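Local structure of aminopeptidase (5IB9) at residues A[51-56]-A[250-255]; A[221-226]-A[260-265]; A[23-28]-A[38-43]; A[289-294]-A[354-359]; A[56-61]-A[280-285]. The protein probably acts as a zinc-dependent aminopeptidase of family M28, trimming residues from the amino ends of peptides, and carries an additional protease-associated domain. All blocks are in the same frame, centred on the assembly; numbering follows the deposited sequence.

Contact 1 (A[51-56]-A[250-255])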
# COMPACT_ATOMS: atom_id res chain seq x y z
N TYR A 51 1.59 30.91 -5.35
CA TYR A 51 2.96 31.19 -5.82
C TYR A 51 3.09 30.81 -7.29
O TYR A 51 4.20 30.84 -7.90
CB TYR A 51 4.02 30.34 -5.05
CG TYR A 51 3.85 30.36 -3.56
CD1 TYR A 51 4.24 29.25 -2.77
CD2 TYR A 51 3.43 31.46 -2.88
CE1 TYR A 51 4.08 29.32 -1.38
CE2 TYR A 51 3.23 31.49 -1.53
CZ TYR A 51 3.68 30.41 -0.75
OH TYR A 51 3.52 30.38 0.63
N GLY A 52 2.00 30.31 -7.87
CA GLY A 52 1.98 29.92 -9.25
C GLY A 52 2.13 28.47 -9.60
O GLY A 52 2.22 28.10 -10.74
N TYR A 53 2.13 27.59 -8.59
CA TYR A 53 2.24 26.19 -8.80
C TYR A 53 0.91 25.48 -9.18
O TYR A 53 -0.16 25.80 -8.67
CB TYR A 53 2.77 25.49 -7.51
CG TYR A 53 4.25 25.81 -7.23
CD1 TYR A 53 5.24 24.95 -7.64
CD2 TYR A 53 4.61 26.93 -6.48
CE1 TYR A 53 6.56 25.24 -7.41
CE2 TYR A 53 5.96 27.24 -6.27
CZ TYR A 53 6.94 26.41 -6.76
OH TYR A 53 8.29 26.67 -6.53
N HIS A 54 1.07 24.53 -10.06
CA HIS A 54 0.04 23.47 -10.22
C HIS A 54 0.23 22.46 -9.05
O HIS A 54 1.37 22.02 -8.72
CB HIS A 54 0.17 22.83 -11.61
CG HIS A 54 -0.80 21.71 -11.84
ND1 HIS A 54 -0.42 20.39 -11.80
CD2 HIS A 54 -2.12 21.73 -12.14
CE1 HIS A 54 -1.47 19.63 -12.06
NE2 HIS A 54 -2.52 20.42 -12.25
N VAL A 55 -0.88 22.09 -8.48
CA VAL A 55 -0.78 21.29 -7.20
C VAL A 55 -1.58 20.02 -7.41
O VAL A 55 -2.63 20.04 -8.08
CB VAL A 55 -1.39 22.15 -6.08
CG1 VAL A 55 -1.41 21.34 -4.77
CG2 VAL A 55 -0.52 23.36 -5.86
N GLU A 56 -1.08 18.90 -6.93
CA GLU A 56 -1.87 17.69 -6.88
C GLU A 56 -2.07 17.29 -5.42
O GLU A 56 -1.22 17.54 -4.56
CB GLU A 56 -1.05 16.55 -7.50
CG GLU A 56 -0.93 16.92 -9.05
CD GLU A 56 -2.27 16.79 -9.92
OE1 GLU A 56 -2.25 17.25 -11.09
OE2 GLU A 56 -3.37 16.32 -9.46
N GLU A 250 7.63 28.35 2.00
CA GLU A 250 8.41 29.55 1.75
C GLU A 250 9.47 29.27 0.67
O GLU A 250 9.78 30.11 -0.20
CB GLU A 250 8.93 30.13 3.03
CG GLU A 250 9.77 31.45 2.79
CD GLU A 250 9.06 32.64 2.12
OE1 GLU A 250 7.83 32.68 1.90
OE2 GLU A 250 9.85 33.56 1.77
N LEU A 251 10.14 28.11 0.73
CA LEU A 251 11.12 27.82 -0.27
C LEU A 251 10.43 27.63 -1.62
O LEU A 251 11.02 27.99 -2.69
CB LEU A 251 12.00 26.56 0.04
CG LEU A 251 12.89 26.89 1.27
CD1 LEU A 251 13.63 25.62 1.60
CD2 LEU A 251 13.88 28.02 1.02
N ALA A 252 9.20 27.06 -1.64
CA ALA A 252 8.53 27.00 -2.98
C ALA A 252 8.27 28.45 -3.49
O ALA A 252 8.44 28.63 -4.65
CB ALA A 252 7.20 26.30 -2.83
N ARG A 253 7.91 29.40 -2.64
CA ARG A 253 7.68 30.77 -3.11
C ARG A 253 8.97 31.33 -3.58
O ARG A 253 9.07 31.93 -4.68
CB ARG A 253 7.17 31.54 -1.96
CG ARG A 253 6.73 32.99 -2.41
CD ARG A 253 6.35 33.88 -1.22
NE ARG A 253 7.59 34.27 -0.57
CZ ARG A 253 8.46 35.16 -1.02
NH1 ARG A 253 8.14 35.87 -2.11
NH2 ARG A 253 9.64 35.34 -0.35
N VAL A 254 10.04 31.13 -2.80
CA VAL A 254 11.37 31.66 -3.25
C VAL A 254 11.77 31.11 -4.60
O VAL A 254 12.21 31.88 -5.48
CB VAL A 254 12.46 31.34 -2.18
CG1 VAL A 254 13.89 31.61 -2.75
CG2 VAL A 254 12.21 32.25 -0.97
N MET A 255 11.66 29.78 -4.81
CA MET A 255 12.15 29.19 -6.02
C MET A 255 11.24 29.61 -7.17
O MET A 255 11.72 29.61 -8.34
CB MET A 255 12.17 27.65 -5.95
CG MET A 255 13.13 27.24 -4.86
SD MET A 255 14.85 27.59 -5.38
CE MET A 255 15.64 26.74 -3.99
O HOH W 1 5.50 31.27 2.49
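Tyr51 and Tyr53 lean on Ala252 and Arg253 of helix 238-256, just where the Schellman motif that ends helix 35-50 turns the chain toward strand 55-66 of the peptidase fold. Gly52 supplies the positive phi of that motif, and the two tyrosines flanking it reach the same helix. The CH-pi contact belongs to Tyr51: Arg253 CB stands 3.6 Å from the ring centroid and 2° off the normal, directly over the face. With CG anti to the backbone N (chi1 -173°), the arginine continues across that face, and its CG comes to 3.7 Å from Tyr51 CD2. The two side chains cross at about a right angle, with the guanidinium plane turned 84° from the ring. Apolar packing is centred on Ala252, whose CB approaches Tyr51 obliquely and lies 3.8 Å from Tyr53 CE2. Phe48 and Phe266 cover the same methyl group from helix 35-50 and strand 263-269. The direct hydrogen bond is made by Tyr53, whose OH donates to Ala252 O at 2.7 Å; this carbonyl oxygen sits at the ring edge, near its plane. Salt bridging fixes the far end of the arginine. Arg253 grips Glu250 side-on, NE to OE1 at 2.9 Å and NH2 to OE2 at 2.8 Å, both acceptors close to the guanidinium plane. Asp14 N and Asn17 ND2 also bind this carboxylate, next to the zinc ligand Thr13. A water joins the two segments, 2.9 Å from Tyr51 OH and donating to Glu250 OE1 at 2.8 Å.

Contact 2 (A[221-226]-A[260-265]); sequences DIIIIG and TDTELR
Ile222 and Arg265 both turn a gamma carbon anti to the carbonyl carbon, CG1 of Ile222 (chi1 -60°) and CG of Arg265 (chi1 -59°). An anti chi2 of 164° carries Ile222 CD1 outward, and the arginine, extended from CG to NE, brings one face of its guanidinium under that methyl. Ile222 CD1 is 3.8 Å from Arg265 NH2, and Ile222 CG2 is 3.8 Å from Arg265 NE. Beneath them, strands 222-228 and 263-269 run parallel, joined through helix 238-256 in a beta-alpha-beta crossover. Four backbone bonds join them, among them Ile223 N to Glu263 O at 2.9 Å and Ile225 N to Arg265 O at 2.8 Å. Across the sheet from the arginine, Leu264 CD2 packs on Ile223 CB at 3.8 Å. Glu263 OE2 takes two bonds from one side of its carboxylate plane, from Arg265 NE at 2.8 Å and from Arg265 NH2 at 2.9 Å. Glu290 makes a second salt bridge to NH2, and Tyr282 OH bonds to NH1. An alanine in place of Arg265 would probably leave Glu263 and Glu290 without their shared positive mate and uncover the end of Ile222. The buried guanidinium thus probably balances two carboxylates beside the sheet.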
# COMPACT_ATOMS: atom_id res chain seq x y z
N ASP A 221 17.37 15.87 -13.50
CA ASP A 221 17.40 15.56 -12.06
C ASP A 221 16.13 16.09 -11.37
O ASP A 221 15.45 17.02 -11.83
CB ASP A 221 18.56 16.28 -11.37
CG ASP A 221 19.95 15.87 -11.88
OD1 ASP A 221 20.08 14.77 -12.53
OD2 ASP A 221 20.94 16.55 -11.49
N ILE A 222 15.76 15.41 -10.26
CA ILE A 222 14.67 15.83 -9.39
C ILE A 222 15.18 15.97 -7.93
O ILE A 222 15.96 15.14 -7.49
CB ILE A 222 13.56 14.73 -9.34
CG1 ILE A 222 13.02 14.49 -10.79
CG2 ILE A 222 12.36 15.19 -8.52
CD1 ILE A 222 12.19 13.11 -10.82
N ILE A 223 14.72 17.02 -7.24
CA ILE A 223 14.94 17.15 -5.79
C ILE A 223 13.53 17.27 -5.17
O ILE A 223 12.69 17.97 -5.64
CB ILE A 223 15.74 18.41 -5.45
CG1 ILE A 223 17.12 18.11 -5.90
CG2 ILE A 223 15.75 18.50 -3.94
CD1 ILE A 223 18.10 19.32 -5.78
N ILE A 224 13.34 16.52 -4.06
CA ILE A 224 12.10 16.57 -3.18
C ILE A 224 12.43 17.32 -1.92
O ILE A 224 13.52 17.11 -1.31
CB ILE A 224 11.63 15.18 -2.88
CG1 ILE A 224 11.27 14.43 -4.20
CG2 ILE A 224 10.43 15.23 -2.02
CD1 ILE A 224 10.91 12.94 -3.99
N ILE A 225 11.56 18.31 -1.62
CA ILE A 225 11.64 19.02 -0.27
C ILE A 225 10.35 18.68 0.38
O ILE A 225 9.27 19.03 -0.16
CB ILE A 225 11.80 20.53 -0.51
CG1 ILE A 225 13.03 20.90 -1.40
CG2 ILE A 225 11.90 21.26 0.83
CD1 ILE A 225 12.69 20.94 -2.93
N GLY A 226 10.45 18.06 1.54
CA GLY A 226 9.23 17.55 2.23
C GLY A 226 9.12 18.06 3.69
O GLY A 226 10.09 18.48 4.32
N THR A 260 15.49 27.51 -12.90
CA THR A 260 16.03 26.27 -12.38
C THR A 260 16.26 25.26 -13.47
O THR A 260 15.49 25.21 -14.46
CB THR A 260 15.07 25.64 -11.30
OG1 THR A 260 13.76 25.49 -11.90
CG2 THR A 260 15.04 26.53 -10.00
N ASP A 261 17.25 24.39 -13.30
CA ASP A 261 17.53 23.36 -14.27
C ASP A 261 17.18 21.97 -13.78
O ASP A 261 17.50 20.98 -14.40
CB ASP A 261 19.02 23.42 -14.79
CG ASP A 261 20.06 23.06 -13.73
OD1 ASP A 261 19.69 22.67 -12.55
OD2 ASP A 261 21.28 23.18 -14.04
N THR A 262 16.58 21.99 -12.61
CA THR A 262 16.30 20.73 -11.88
C THR A 262 14.84 20.82 -11.40
O THR A 262 14.41 21.84 -10.83
CB THR A 262 17.21 20.68 -10.65
OG1 THR A 262 18.59 20.66 -11.09
CG2 THR A 262 17.00 19.44 -9.76
N GLU A 263 14.10 19.70 -11.60
CA GLU A 263 12.70 19.63 -11.22
C GLU A 263 12.64 19.63 -9.68
O GLU A 263 13.40 18.85 -9.07
CB GLU A 263 12.13 18.33 -11.74
CG GLU A 263 10.66 18.18 -11.25
CD GLU A 263 10.00 17.02 -12.03
OE1 GLU A 263 10.28 16.77 -13.27
OE2 GLU A 263 9.10 16.39 -11.45
N LEU A 264 11.79 20.49 -9.11
CA LEU A 264 11.68 20.52 -7.63
C LEU A 264 10.27 20.13 -7.29
O LEU A 264 9.30 20.63 -7.87
CB LEU A 264 11.99 21.99 -7.18
CG LEU A 264 13.36 22.49 -7.49
CD1 LEU A 264 13.55 23.91 -6.96
CD2 LEU A 264 14.39 21.66 -6.89
N ARG A 265 10.14 19.20 -6.34
CA ARG A 265 8.82 18.80 -5.86
C ARG A 265 8.76 19.18 -4.41
O ARG A 265 9.53 18.60 -3.59
CB ARG A 265 8.62 17.27 -6.02
CG ARG A 265 8.77 16.82 -7.52
CD ARG A 265 8.50 15.36 -7.66
NE ARG A 265 8.61 15.05 -9.09
CZ ARG A 265 8.33 13.84 -9.53
NH1 ARG A 265 7.87 12.82 -8.77
NH2 ARG A 265 8.45 13.67 -10.81
O HOH W 2 20.90 19.18 -10.41

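Contact 3 (A[23-28]-A[38-43]); sequences QFLSQA and LKAVRY
Phe24 and Tyr43 form an offset aromatic stack that clasps helix 15-25 to helix 35-50, two N-terminal helices packed on the outside of the peptidase fold. Their ring centroids are 4.0 Å apart and the planes only 7° from parallel. Each has CG anti to the backbone N (chi1 178° in both), and the two side chains slide past each other in opposite directions. The bump is Phe24 CD2, 3.3 Å above the Tyr43 plane and over its centre; in return, Tyr43 CD1 rests on the Phe24 face toward its rim. Farther along, Phe24 CZ meets the bent Lys39 chain at CD, 4.0 Å away, while Lys39 NZ is held by Glu36. A second bump, Leu25 CD2, fits the hollow between Ala40 CB (3.7 Å) and Tyr43 CD2 (4.1 Å). Leu25 also touches Ala242 and Val245 of helix 238-256. An alanine instead of Tyr43 would probably leave one face of Phe24 without its stacking mate and open a gap beside Leu25. At the end of helix 15-25, Gln27 NE2 donates to Phe24 O at 2.9 Å, in the carbonyl plane on a lone pair.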
# COMPACT_ATOMS: atom_id res chain seq x y z
N GLN A 23 1.13 30.17 12.45
CA GLN A 23 0.02 30.75 13.23
C GLN A 23 -1.29 30.17 12.68
O GLN A 23 -2.12 29.72 13.50
CB GLN A 23 0.02 32.24 12.98
CG GLN A 23 -1.05 32.97 13.84
CD GLN A 23 -0.85 34.49 13.72
OE1 GLN A 23 -0.59 35.03 12.62
NE2 GLN A 23 -0.92 35.18 14.83
N PHE A 24 -1.42 30.12 11.36
CA PHE A 24 -2.68 29.56 10.76
C PHE A 24 -2.83 28.10 11.19
O PHE A 24 -3.91 27.63 11.64
CB PHE A 24 -2.75 29.75 9.22
CG PHE A 24 -3.99 29.14 8.66
CD1 PHE A 24 -5.21 29.84 8.72
CD2 PHE A 24 -3.98 27.76 8.26
CE1 PHE A 24 -6.43 29.15 8.36
CE2 PHE A 24 -5.17 27.03 7.90
CZ PHE A 24 -6.40 27.83 7.93
N LEU A 25 -1.78 27.26 10.95
CA LEU A 25 -1.90 25.83 11.08
C LEU A 25 -2.09 25.33 12.52
O LEU A 25 -2.69 24.32 12.78
CB LEU A 25 -0.66 25.09 10.39
CG LEU A 25 -0.69 25.27 8.87
CD1 LEU A 25 0.66 24.70 8.49
CD2 LEU A 25 -1.81 24.49 8.23
N SER A 26 -1.48 26.10 13.45
CA SER A 26 -1.41 25.61 14.82
C SER A 26 -2.54 26.20 15.69
O SER A 26 -2.43 26.17 16.94
CB SER A 26 -0.02 25.95 15.46
OG SER A 26 0.25 27.33 15.52
N GLN A 27 -3.64 26.64 15.07
CA GLN A 27 -4.83 27.01 15.89
C GLN A 27 -5.46 25.82 16.59
O GLN A 27 -6.26 25.97 17.58
CB GLN A 27 -5.87 27.71 15.03
CG GLN A 27 -5.40 29.00 14.42
CD GLN A 27 -6.40 29.59 13.45
OE1 GLN A 27 -7.28 30.42 13.87
NE2 GLN A 27 -6.28 29.25 12.18
N ALA A 28 -5.19 24.59 16.12
CA ALA A 28 -5.69 23.42 16.72
C ALA A 28 -4.81 22.24 16.25
O ALA A 28 -4.20 22.34 15.16
CB ALA A 28 -7.22 23.18 16.29
N LEU A 38 -7.66 18.02 7.04
CA LEU A 38 -8.21 18.42 5.74
C LEU A 38 -8.14 19.93 5.52
O LEU A 38 -7.75 20.43 4.42
CB LEU A 38 -9.64 17.94 5.59
CG LEU A 38 -10.23 18.14 4.20
CD1 LEU A 38 -9.54 17.35 3.19
CD2 LEU A 38 -11.74 17.79 4.25
N LYS A 39 -8.43 20.72 6.57
CA LYS A 39 -8.27 22.12 6.45
C LYS A 39 -6.82 22.56 6.12
O LYS A 39 -6.56 23.51 5.36
CB LYS A 39 -8.74 22.73 7.80
CG LYS A 39 -8.39 24.19 7.90
CD LYS A 39 -8.53 24.79 9.41
CE LYS A 39 -9.90 24.47 9.85
NZ LYS A 39 -10.01 24.75 11.36
N ALA A 40 -5.88 21.87 6.73
CA ALA A 40 -4.46 22.17 6.47
C ALA A 40 -4.09 21.88 4.97
O ALA A 40 -3.37 22.63 4.32
CB ALA A 40 -3.53 21.37 7.42
N VAL A 41 -4.56 20.69 4.56
CA VAL A 41 -4.35 20.29 3.13
C VAL A 41 -4.87 21.39 2.20
O VAL A 41 -4.17 21.81 1.27
CB VAL A 41 -5.03 18.93 2.88
CG1 VAL A 41 -5.25 18.74 1.38
CG2 VAL A 41 -4.23 17.88 3.55
N ARG A 42 -6.11 21.89 2.47
CA ARG A 42 -6.63 22.92 1.62
C ARG A 42 -5.82 24.17 1.68
O ARG A 42 -5.62 24.90 0.68
CB ARG A 42 -8.08 23.21 2.03
CG ARG A 42 -9.03 22.11 1.60
CD ARG A 42 -9.56 22.52 0.25
NE ARG A 42 -8.78 21.77 -0.70
CZ ARG A 42 -9.00 20.50 -0.99
NH1 ARG A 42 -9.97 19.87 -0.35
NH2 ARG A 42 -8.25 19.88 -1.94
N TYR A 43 -5.38 24.57 2.89
CA TYR A 43 -4.60 25.77 3.08
C TYR A 43 -3.30 25.69 2.32
O TYR A 43 -2.86 26.66 1.63
CB TYR A 43 -4.40 25.98 4.58
CG TYR A 43 -3.54 27.21 4.88
CD1 TYR A 43 -4.09 28.50 5.00
CD2 TYR A 43 -2.12 27.08 5.04
CE1 TYR A 43 -3.27 29.64 5.30
CE2 TYR A 43 -1.30 28.18 5.31
CZ TYR A 43 -1.91 29.44 5.53
OH TYR A 43 -1.11 30.52 5.84

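Contact 4 (A[289-294]-A[354-359]); sequences DEIKRT and LGIPAA
Ile291 and Thr294 pack against Leu354 and Ile356 at the starts of two neighbouring parallel strands, 294-300 and 358-364, in the alpha/beta peptidase fold. Helix 288-293 leads into the first strand; the second follows a Schellman motif at Gly355, where the positive phi would make a side chain collide with Leu354 O. Ile291 touches both Leu354 and Ile356. Its CG1 is anti to the carbonyl carbon (chi1 -69°), and a nearly straight chi2 of 166° carries CD1 to 3.8 Å from Leu354 CD1. The other branch, CG2, lies anti to the backbone N, where it meets Leu354 O at 3.6 Å and Ile356 CG1 at 4.2 Å. Ile291 crosses both Leu354 and Ile356 at about a right angle. Ile356 has the same first torsion as Ile291, and both its CG2 and its CD1 close on Thr294, CG2 at 3.6 Å from Thr294 CG2 and CD1 at 4.0 Å from Thr294 CB, while CG1 faces Ile291. Next along the chain, Pro357 CD rests 3.8 Å from Thr294 O. Phe351 covers Ile356 from helix 348-352, Leu286 packs on both Ile291 and Leu354, and Pro59 of the second subunit reaches Ile291. Thr294 is turned by a polar hold: chi1 of -66° leaves CG2 anti to the backbone N, facing Ile356, and puts OG1 anti to the carbonyl carbon. From there OG1 donates to Glu290 O at 2.8 Å, arriving well above the carbonyl plane.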
# COMPACT_ATOMS: atom_id res chain seq x y z
N ASP A 289 12.10 5.31 -13.31
CA ASP A 289 12.84 6.44 -13.86
C ASP A 289 12.84 7.59 -12.83
O ASP A 289 13.90 8.19 -12.61
CB ASP A 289 12.30 6.84 -15.22
CG ASP A 289 13.13 7.93 -15.88
OD1 ASP A 289 14.30 7.62 -16.07
OD2 ASP A 289 12.57 9.04 -16.16
N GLU A 290 11.70 7.97 -12.26
CA GLU A 290 11.68 9.03 -11.21
C GLU A 290 12.58 8.70 -10.09
O GLU A 290 13.32 9.61 -9.65
CB GLU A 290 10.24 9.22 -10.72
CG GLU A 290 9.35 9.89 -11.81
CD GLU A 290 7.95 9.95 -11.30
OE1 GLU A 290 7.30 8.94 -10.93
OE2 GLU A 290 7.37 11.04 -11.17
N ILE A 291 12.60 7.44 -9.60
CA ILE A 291 13.46 7.13 -8.50
C ILE A 291 14.95 7.34 -8.90
O ILE A 291 15.76 7.95 -8.12
CB ILE A 291 13.24 5.68 -8.08
CG1 ILE A 291 11.84 5.59 -7.44
CG2 ILE A 291 14.31 5.19 -7.02
CD1 ILE A 291 11.33 4.16 -7.26
N LYS A 292 15.35 6.81 -10.07
CA LYS A 292 16.77 6.95 -10.51
C LYS A 292 17.16 8.42 -10.69
O LYS A 292 18.39 8.74 -10.48
CB LYS A 292 16.97 6.19 -11.84
CG LYS A 292 16.85 4.70 -11.62
CD LYS A 292 17.12 3.86 -12.89
CE LYS A 292 16.90 2.36 -12.56
NZ LYS A 292 15.89 1.86 -13.55
N ARG A 293 16.22 9.29 -11.01
CA ARG A 293 16.58 10.69 -11.33
C ARG A 293 16.49 11.55 -10.08
O ARG A 293 16.84 12.75 -10.16
CB ARG A 293 15.59 11.26 -12.37
CG ARG A 293 15.84 10.59 -13.65
CD ARG A 293 15.05 11.13 -14.68
NE ARG A 293 13.61 11.12 -14.57
CZ ARG A 293 12.80 12.19 -14.49
NH1 ARG A 293 13.28 13.40 -14.38
NH2 ARG A 293 11.46 12.04 -14.57
N THR A 294 16.00 11.03 -8.93
CA THR A 294 15.88 11.90 -7.74
C THR A 294 17.20 11.91 -7.00
O THR A 294 17.67 10.91 -6.40
CB THR A 294 14.76 11.30 -6.86
OG1 THR A 294 13.52 11.41 -7.52
CG2 THR A 294 14.63 12.29 -5.61
N LEU A 354 13.97 3.65 -0.85
CA LEU A 354 14.10 3.47 -2.31
C LEU A 354 15.50 3.64 -2.86
O LEU A 354 15.66 3.58 -4.08
CB LEU A 354 13.14 4.45 -2.98
CG LEU A 354 11.65 4.20 -2.77
CD1 LEU A 354 10.96 5.22 -3.67
CD2 LEU A 354 11.26 2.78 -3.21
N GLY A 355 16.51 3.87 -1.98
CA GLY A 355 17.83 4.19 -2.52
C GLY A 355 18.09 5.66 -2.79
O GLY A 355 19.14 6.00 -3.29
N ILE A 356 17.13 6.55 -2.46
CA ILE A 356 17.32 7.95 -2.82
C ILE A 356 18.08 8.61 -1.65
O ILE A 356 17.75 8.39 -0.50
CB ILE A 356 15.95 8.57 -2.90
CG1 ILE A 356 15.19 8.01 -4.10
CG2 ILE A 356 16.07 10.15 -3.07
CD1 ILE A 356 13.67 8.42 -4.23
N PRO A 357 19.12 9.39 -1.98
CA PRO A 357 19.83 10.12 -0.88
C PRO A 357 18.86 11.01 -0.08
O PRO A 357 18.13 11.77 -0.72
CB PRO A 357 20.92 10.97 -1.63
CG PRO A 357 21.09 10.32 -3.04
CD PRO A 357 19.63 9.78 -3.32
N ALA A 358 18.80 10.98 1.23
CA ALA A 358 17.72 11.68 1.93
C ALA A 358 18.30 12.08 3.26
O ALA A 358 19.16 11.32 3.83
CB ALA A 358 16.48 10.73 2.14
N ALA A 359 17.87 13.20 3.83
CA ALA A 359 18.27 13.55 5.18
C ALA A 359 17.18 14.39 5.79
O ALA A 359 16.51 15.21 5.06
CB ALA A 359 19.58 14.43 5.10

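Contact 5 (A[56-61]-A[280-285])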
# COMPACT_ATOMS: atom_id res chain seq x y z
N GLU A 56 -1.08 18.90 -6.93
CA GLU A 56 -1.87 17.69 -6.88
C GLU A 56 -2.07 17.29 -5.42
O GLU A 56 -1.22 17.54 -4.56
CB GLU A 56 -1.05 16.55 -7.50
CG GLU A 56 -0.93 16.92 -9.05
CD GLU A 56 -2.27 16.79 -9.92
OE1 GLU A 56 -2.25 17.25 -11.09
OE2 GLU A 56 -3.37 16.32 -9.46
N VAL A 57 -3.21 16.63 -5.15
CA VAL A 57 -3.54 16.19 -3.75
C VAL A 57 -3.69 14.69 -3.88
O VAL A 57 -4.60 14.19 -4.54
CB VAL A 57 -4.73 16.88 -3.25
CG1 VAL A 57 -5.08 16.33 -1.85
CG2 VAL A 57 -4.46 18.39 -3.02
N GLN A 58 -2.80 13.94 -3.26
CA GLN A 58 -2.87 12.46 -3.32
C GLN A 58 -3.60 11.92 -2.08
O GLN A 58 -3.11 12.08 -0.99
CB GLN A 58 -1.45 11.89 -3.43
CG GLN A 58 -1.47 10.29 -3.49
CD GLN A 58 -0.14 9.71 -3.24
OE1 GLN A 58 0.82 10.34 -2.71
NE2 GLN A 58 0.04 8.49 -3.64
N PRO A 59 -4.77 11.25 -2.26
CA PRO A 59 -5.52 10.72 -1.08
C PRO A 59 -4.96 9.40 -0.75
O PRO A 59 -4.44 8.67 -1.66
CB PRO A 59 -6.97 10.59 -1.61
CG PRO A 59 -6.77 10.21 -3.12
CD PRO A 59 -5.46 10.95 -3.56
N PHE A 60 -5.16 8.94 0.50
CA PHE A 60 -4.84 7.55 0.81
C PHE A 60 -5.65 7.15 2.04
O PHE A 60 -5.94 7.96 2.86
CB PHE A 60 -3.32 7.25 1.03
CG PHE A 60 -2.69 8.08 2.08
CD1 PHE A 60 -2.69 7.72 3.47
CD2 PHE A 60 -2.20 9.33 1.76
CE1 PHE A 60 -2.12 8.62 4.41
CE2 PHE A 60 -1.65 10.17 2.72
CZ PHE A 60 -1.56 9.85 4.04
N GLN A 61 -6.07 5.89 2.12
CA GLN A 61 -6.76 5.45 3.33
C GLN A 61 -5.78 4.76 4.25
O GLN A 61 -4.77 4.18 3.82
CB GLN A 61 -7.90 4.48 2.98
CG GLN A 61 -9.05 5.20 2.27
CD GLN A 61 -10.21 4.25 1.81
OE1 GLN A 61 -10.14 3.03 2.03
NE2 GLN A 61 -11.23 4.81 1.14
N LYS A 280 5.18 7.04 2.67
CA LYS A 280 5.23 5.68 2.07
C LYS A 280 4.29 5.65 0.86
O LYS A 280 4.68 5.04 -0.18
CB LYS A 280 4.70 4.66 3.11
CG LYS A 280 5.81 4.32 4.12
CD LYS A 280 5.19 3.40 5.24
CE LYS A 280 6.28 3.14 6.31
NZ LYS A 280 5.69 2.34 7.48
N LYS A 281 3.09 6.23 0.95
CA LYS A 281 2.17 6.23 -0.20
C LYS A 281 2.73 7.09 -1.27
O LYS A 281 2.54 6.75 -2.44
CB LYS A 281 0.76 6.69 0.20
CG LYS A 281 0.08 5.77 1.22
CD LYS A 281 -0.49 4.49 0.57
CE LYS A 281 -1.20 3.72 1.74
NZ LYS A 281 -1.57 2.35 1.28
N TYR A 282 3.41 8.19 -1.00
CA TYR A 282 3.94 8.99 -2.11
C TYR A 282 5.14 8.27 -2.79
O TYR A 282 5.22 8.18 -4.00
CB TYR A 282 4.36 10.38 -1.64
CG TYR A 282 4.90 11.18 -2.82
CD1 TYR A 282 4.00 11.76 -3.76
CD2 TYR A 282 6.26 11.31 -3.02
CE1 TYR A 282 4.48 12.34 -4.88
CE2 TYR A 282 6.78 11.87 -4.14
CZ TYR A 282 5.84 12.40 -5.02
OH TYR A 282 6.33 13.02 -6.22
N ALA A 283 6.09 7.75 -2.02
CA ALA A 283 7.21 6.94 -2.54
C ALA A 283 6.67 5.81 -3.39
O ALA A 283 7.26 5.57 -4.45
CB ALA A 283 7.99 6.41 -1.32
N ALA A 284 5.56 5.19 -2.98
CA ALA A 284 5.03 4.06 -3.82
C ALA A 284 4.45 4.55 -5.11
O ALA A 284 4.21 3.68 -6.03
CB ALA A 284 3.98 3.32 -3.06
N SER A 285 4.22 5.83 -5.30
CA SER A 285 3.71 6.32 -6.61
C SER A 285 4.80 6.55 -7.66
O SER A 285 4.44 6.88 -8.83
CB SER A 285 2.91 7.64 -6.41
OG SER A 285 3.80 8.75 -6.23
O HOH W 3 -2.88 2.23 4.15
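Gln58 and Phe60 rest on Lys281 and Tyr282 in a strand-on-helix contact, part polar and part apolar, where strand 55-66 passes over helix 277-283 beside the subunit interface. With CG anti to the backbone N and the chain extended beyond it, Gln58 brings NE2 to Lys281 O at 3.3 Å. The N-H points fairly straight at the oxygen (155°), yet the donor stands above the carbonyl plane, 69° out of it. NE2 also bonds to Ala284 O of the second subunit, where Ser285 packs on its own counterpart, Ser285 of that subunit. OE1 accepts from Asn205 ND2. This same OE1 lies at the edge of the Tyr282 ring, 3.6 Å from CD1, the amide turned 82° against the ring. In this M28 peptidase fold, strand 55-66 pairs antiparallel with strand 187-210. Phe60 puts CG in the crowded position between the backbone N and the carbonyl carbon, where it meets Lys281 CG at 3.7 Å. Lys281, bent at chi2, carries its chain on past Phe60 CB. A water donates to Gln61 O at 2.7 Å and accepts weakly from Lys281 NZ. Ser285 OG donates to Tyr282 O at 2.7 Å, in the carbonyl plane on a lone pair.

Overall arrangement
Contacts 1, 2, 4 and 5 meet around the peptidase sheet, with contact 2 touching the other three. Met255 CG of contact 1 packs on Leu264 CD1 of contact 2 at 4.0 Å; Arg265 NH2 of contact 2 reaches Glu290 OE2 of contact 4 at 2.9 Å, while its NH1 lies 3.0 Å from Tyr282 OH of contact 5. Leu354 CD1 of contact 4 is 3.8 Å from Ala283 O of contact 5. Contact 3 touches contact 5 through Val41 CG1, 4.0 Å from Val57 CG1. Glu56, shared by contacts 1 and 5, reaches the second subunit, as contact 4 does. Bestatin, bound at the zinc site, lies about 12 Å from the Phe60 side chain; that of Leu25 is about 10 Å from the zinc ligand His228.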